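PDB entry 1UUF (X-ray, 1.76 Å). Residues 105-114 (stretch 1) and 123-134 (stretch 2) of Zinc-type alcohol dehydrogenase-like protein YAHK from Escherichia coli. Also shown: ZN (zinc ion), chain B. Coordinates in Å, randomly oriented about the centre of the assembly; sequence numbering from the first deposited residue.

Stretch 1 105-114: GVGCIVDSCK
Stretch 2 (123-134) LENYCDHMTGTY

A short, bulged antiparallel backbone pairing, closed at one end by a threonine hydroxyl and at the other by a shared zinc ion, joins residues 105-114 to residues 123-134 and buries 622 Å² between them, both sides summed. Stretch 1 enters as a strand at Gly 105 and Val 106, then leaves strand geometry at Gly 107 (phi/psi -103/-137) and Cys 108 (-82/-12). Stretch 2 begins with a 3-10 segment, Glu 124 to Tyr 126, held by Tyr 126 N to Leu 123 O (2.9 Å) and Cys 127 N to Glu 124 O (3.2 Å), and reaches its strand at Thr 131 and Gly 132.

The register pairs Ile 109 with Gly 132 and Asp 111 with Thr 131, each with CA atoms 4.8 Å apart. The first is a non-hydrogen-bonded pair, the second a hydrogen-bonded one, and the shift of one residue between them is a beta bulge at Val 110 (-118/-10). The bulge brings two successive amides to one acceptor: Val 110 N donates to Thr 131 O at 3.0 Å, nearly straight at 177°, while Asp 111 N reaches Thr 131 O only weakly, at 3.5 Å. Thr 131 N returns a short bond to Asp 111 O, 2.7 Å. Beyond the Gly 132 pair, Thr 133 N donates to Cys 108 O (2.9 Å), and Gly 132 CA lies 3.3 Å from Cys 108 O in a CA-H...O contact.

Thr 133, with chi1 m, is the most covered residue; its OG1 donates to Gly 107 O at 2.5 Å, extending the polar link past the paired segment. Val 110, also m, points toward stretch 2 and packs CG1 3.6 Å from Thr 133 OG1 and CG2 3.6 Å from Thr 131 CG2. Asp 111 and Thr 131 share a face, CB to CB 3.7 Å, but the Asp 111 carboxylate leads away: OD1 accepts from Ser 112 N (2.9 Å) and forms a salt bridge with Lys 114 NZ (2.7 Å). Lys 114 NZ also donates to Ser 112 O, 3.0 Å.

The CA-to-CB bond of Ile 109 points away, yet its m,t side chain comes back to stretch 2. Its CG2 meets Met 130 CG at 3.6 Å, an apolar contact that suits the branched aliphatic chain of this buried residue, and its CD1 packs against the backbone of the 3-10 segment, 3.6 Å from Asn 125 CA. Nearby, Ser 112 CA and Met 130 CA lie 4.2 Å apart; the buried Ser 112 is p, its CA-to-CB bond runs sideways, and its OG sits 3.4 Å from Glu 124 CG and is hydrogen-bonded elsewhere in the structure.

At the metal end Cys 113 (chi1 88°) and Cys 127 (t) both point toward the opposite stretch. Cys 113 SG and Cys 127 SG each bind ZN at 2.4 Å and lie 3.9 Å apart; two further ligands come from elsewhere in the structure. Cys 127 SG also accepts a weak hydrogen bond from Cys 113 N (3.6 Å) and, within stretch 2, an ordinary one from His 129 N (3.3 Å).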

# COMPACT_ATOMS: atom_id res chain seq x y z
N GLY A 105 14.38 29.02 5.55
CA GLY A 105 14.04 28.32 4.33
C GLY A 105 12.54 28.23 4.15
O GLY A 105 11.78 28.37 5.10
N VAL A 106 12.12 28.02 2.90
CA VAL A 106 10.72 27.88 2.55
C VAL A 106 10.65 26.74 1.55
O VAL A 106 11.47 26.67 0.63
CB VAL A 106 10.15 29.15 1.89
CG1 VAL A 106 8.70 28.93 1.49
CG2 VAL A 106 10.26 30.32 2.86
N GLY A 107 9.68 25.85 1.74
CA GLY A 107 9.52 24.72 0.85
C GLY A 107 8.36 24.90 -0.13
O GLY A 107 8.17 25.98 -0.69
N CYS A 108 7.58 23.83 -0.31
CA CYS A 108 6.46 23.85 -1.24
C CYS A 108 5.17 24.45 -0.69
O CYS A 108 4.24 24.71 -1.45
CB CYS A 108 6.14 22.42 -1.70
SG CYS A 108 7.48 21.59 -2.54
N ILE A 109 5.13 24.68 0.62
CA ILE A 109 3.95 25.22 1.29
C ILE A 109 4.14 26.62 1.86
O ILE A 109 5.13 26.87 2.56
CB ILE A 109 3.55 24.34 2.49
CG1 ILE A 109 3.51 22.87 2.08
CG2 ILE A 109 2.21 24.80 3.05
CD1 ILE A 109 3.36 21.93 3.25
N VAL A 110 3.21 27.53 1.57
CA VAL A 110 3.29 28.88 2.13
C VAL A 110 2.07 29.17 3.01
O VAL A 110 2.05 30.18 3.72
CB VAL A 110 3.43 29.98 1.05
CG1 VAL A 110 4.83 29.92 0.42
CG2 VAL A 110 2.35 29.83 -0.02
N ASP A 111 1.07 28.29 2.98
CA ASP A 111 -0.11 28.46 3.83
C ASP A 111 -1.01 27.22 3.78
O ASP A 111 -0.86 26.37 2.90
CB ASP A 111 -0.92 29.69 3.40
CG ASP A 111 -1.63 30.37 4.57
OD1 ASP A 111 -1.63 29.81 5.68
OD2 ASP A 111 -2.20 31.47 4.37
N SER A 112 -1.90 27.10 4.75
CA SER A 112 -2.85 25.99 4.80
C SER A 112 -4.04 26.45 5.64
O SER A 112 -4.00 27.53 6.23
CB SER A 112 -2.21 24.73 5.39
OG SER A 112 -1.85 24.89 6.75
N CYS A 113 -5.10 25.65 5.70
CA CYS A 113 -6.29 26.07 6.44
C CYS A 113 -6.06 26.19 7.95
O CYS A 113 -6.71 26.99 8.62
CB CYS A 113 -7.47 25.14 6.14
SG CYS A 113 -7.63 23.66 7.16
N LYS A 114 -5.12 25.41 8.48
CA LYS A 114 -4.75 25.42 9.89
C LYS A 114 -5.76 24.84 10.88
O LYS A 114 -5.52 24.86 12.08
CB LYS A 114 -4.41 26.84 10.35
CG LYS A 114 -3.40 27.55 9.49
CD LYS A 114 -3.16 28.96 10.02
CE LYS A 114 -2.46 29.81 8.99
NZ LYS A 114 -3.31 29.95 7.78
N LEU A 123 0.60 18.06 9.36
CA LEU A 123 0.67 17.55 8.00
C LEU A 123 0.01 18.54 7.04
O LEU A 123 -0.89 18.19 6.27
CB LEU A 123 -0.02 16.19 7.91
CG LEU A 123 0.63 15.07 8.72
CD1 LEU A 123 -0.23 13.82 8.65
CD2 LEU A 123 2.04 14.78 8.19
N GLU A 124 0.47 19.79 7.08
CA GLU A 124 -0.09 20.83 6.22
C GLU A 124 0.04 20.45 4.74
O GLU A 124 -0.70 20.96 3.90
CB GLU A 124 0.61 22.16 6.48
CG GLU A 124 0.46 22.65 7.91
CD GLU A 124 1.60 22.24 8.83
OE1 GLU A 124 2.31 21.25 8.53
OE2 GLU A 124 1.79 22.91 9.86
N ASN A 125 0.98 19.56 4.43
CA ASN A 125 1.20 19.11 3.06
C ASN A 125 0.03 18.29 2.51
O ASN A 125 -0.16 18.21 1.29
CB ASN A 125 2.50 18.30 2.97
CG ASN A 125 2.55 17.13 3.96
OD1 ASN A 125 2.18 17.27 5.13
ND2 ASN A 125 3.04 15.98 3.50
N TYR A 126 -0.76 17.70 3.40
CA TYR A 126 -1.91 16.90 2.99
C TYR A 126 -3.23 17.64 3.18
O TYR A 126 -4.30 17.06 3.04
CB TYR A 126 -1.93 15.57 3.74
CG TYR A 126 -0.77 14.67 3.36
CD1 TYR A 126 0.13 14.20 4.32
CD2 TYR A 126 -0.55 14.33 2.03
CE1 TYR A 126 1.22 13.41 3.96
CE2 TYR A 126 0.54 13.54 1.65
CZ TYR A 126 1.42 13.09 2.62
OH TYR A 126 2.52 12.36 2.24
N CYS A 127 -3.15 18.93 3.50
CA CYS A 127 -4.35 19.74 3.68
C CYS A 127 -5.03 19.90 2.32
O CYS A 127 -4.36 20.11 1.31
CB CYS A 127 -3.96 21.12 4.23
SG CYS A 127 -5.32 22.33 4.32
N ASP A 128 -6.36 19.79 2.29
CA ASP A 128 -7.09 19.94 1.03
C ASP A 128 -7.03 21.36 0.50
O ASP A 128 -7.31 21.61 -0.67
CB ASP A 128 -8.56 19.56 1.19
CG ASP A 128 -8.79 18.06 1.16
OD1 ASP A 128 -8.06 17.37 0.42
OD2 ASP A 128 -9.71 17.60 1.86
N HIS A 129 -6.69 22.30 1.37
CA HIS A 129 -6.65 23.70 0.98
C HIS A 129 -5.27 24.31 1.20
O HIS A 129 -5.15 25.48 1.54
CB HIS A 129 -7.71 24.46 1.77
CG HIS A 129 -9.05 23.81 1.72
ND1 HIS A 129 -9.80 23.74 0.57
CD2 HIS A 129 -9.75 23.14 2.67
CE1 HIS A 129 -10.90 23.05 0.80
NE2 HIS A 129 -10.89 22.67 2.07
N MET A 130 -4.25 23.49 0.98
CA MET A 130 -2.88 23.96 1.14
C MET A 130 -2.54 24.93 0.02
O MET A 130 -2.90 24.71 -1.14
CB MET A 130 -1.93 22.76 1.12
CG MET A 130 -0.46 23.10 1.30
SD MET A 130 0.40 23.30 -0.26
CE MET A 130 0.76 21.58 -0.62
N THR A 131 -1.87 26.02 0.38
CA THR A 131 -1.46 27.02 -0.60
C THR A 131 -0.02 26.74 -1.00
O THR A 131 0.89 26.85 -0.18
CB THR A 131 -1.53 28.45 -0.02
OG1 THR A 131 -2.89 28.76 0.34
CG2 THR A 131 -1.05 29.48 -1.05
N GLY A 132 0.18 26.34 -2.25
CA GLY A 132 1.52 26.04 -2.72
C GLY A 132 2.34 27.30 -2.94
O GLY A 132 1.81 28.37 -3.24
N THR A 133 3.66 27.16 -2.80
CA THR A 133 4.57 28.28 -2.97
C THR A 133 4.37 28.97 -4.31
O THR A 133 4.61 30.17 -4.43
CB THR A 133 6.01 27.78 -2.79
OG1 THR A 133 6.09 27.12 -1.52
CG2 THR A 133 7.00 28.94 -2.81
N TYR A 134 3.94 28.22 -5.31
CA TYR A 134 3.62 28.81 -6.61
C TYR A 134 2.42 28.12 -7.25
O TYR A 134 2.17 26.94 -7.02
CB TYR A 134 4.84 28.79 -7.57
CG TYR A 134 5.44 27.45 -7.88
CD1 TYR A 134 4.82 26.56 -8.75
CD2 TYR A 134 6.68 27.09 -7.34
CE1 TYR A 134 5.42 25.34 -9.09
CE2 TYR A 134 7.28 25.88 -7.67
CZ TYR A 134 6.65 25.01 -8.54
OH TYR A 134 7.26 23.82 -8.86
ZN ZN B . -5.89 22.16 6.63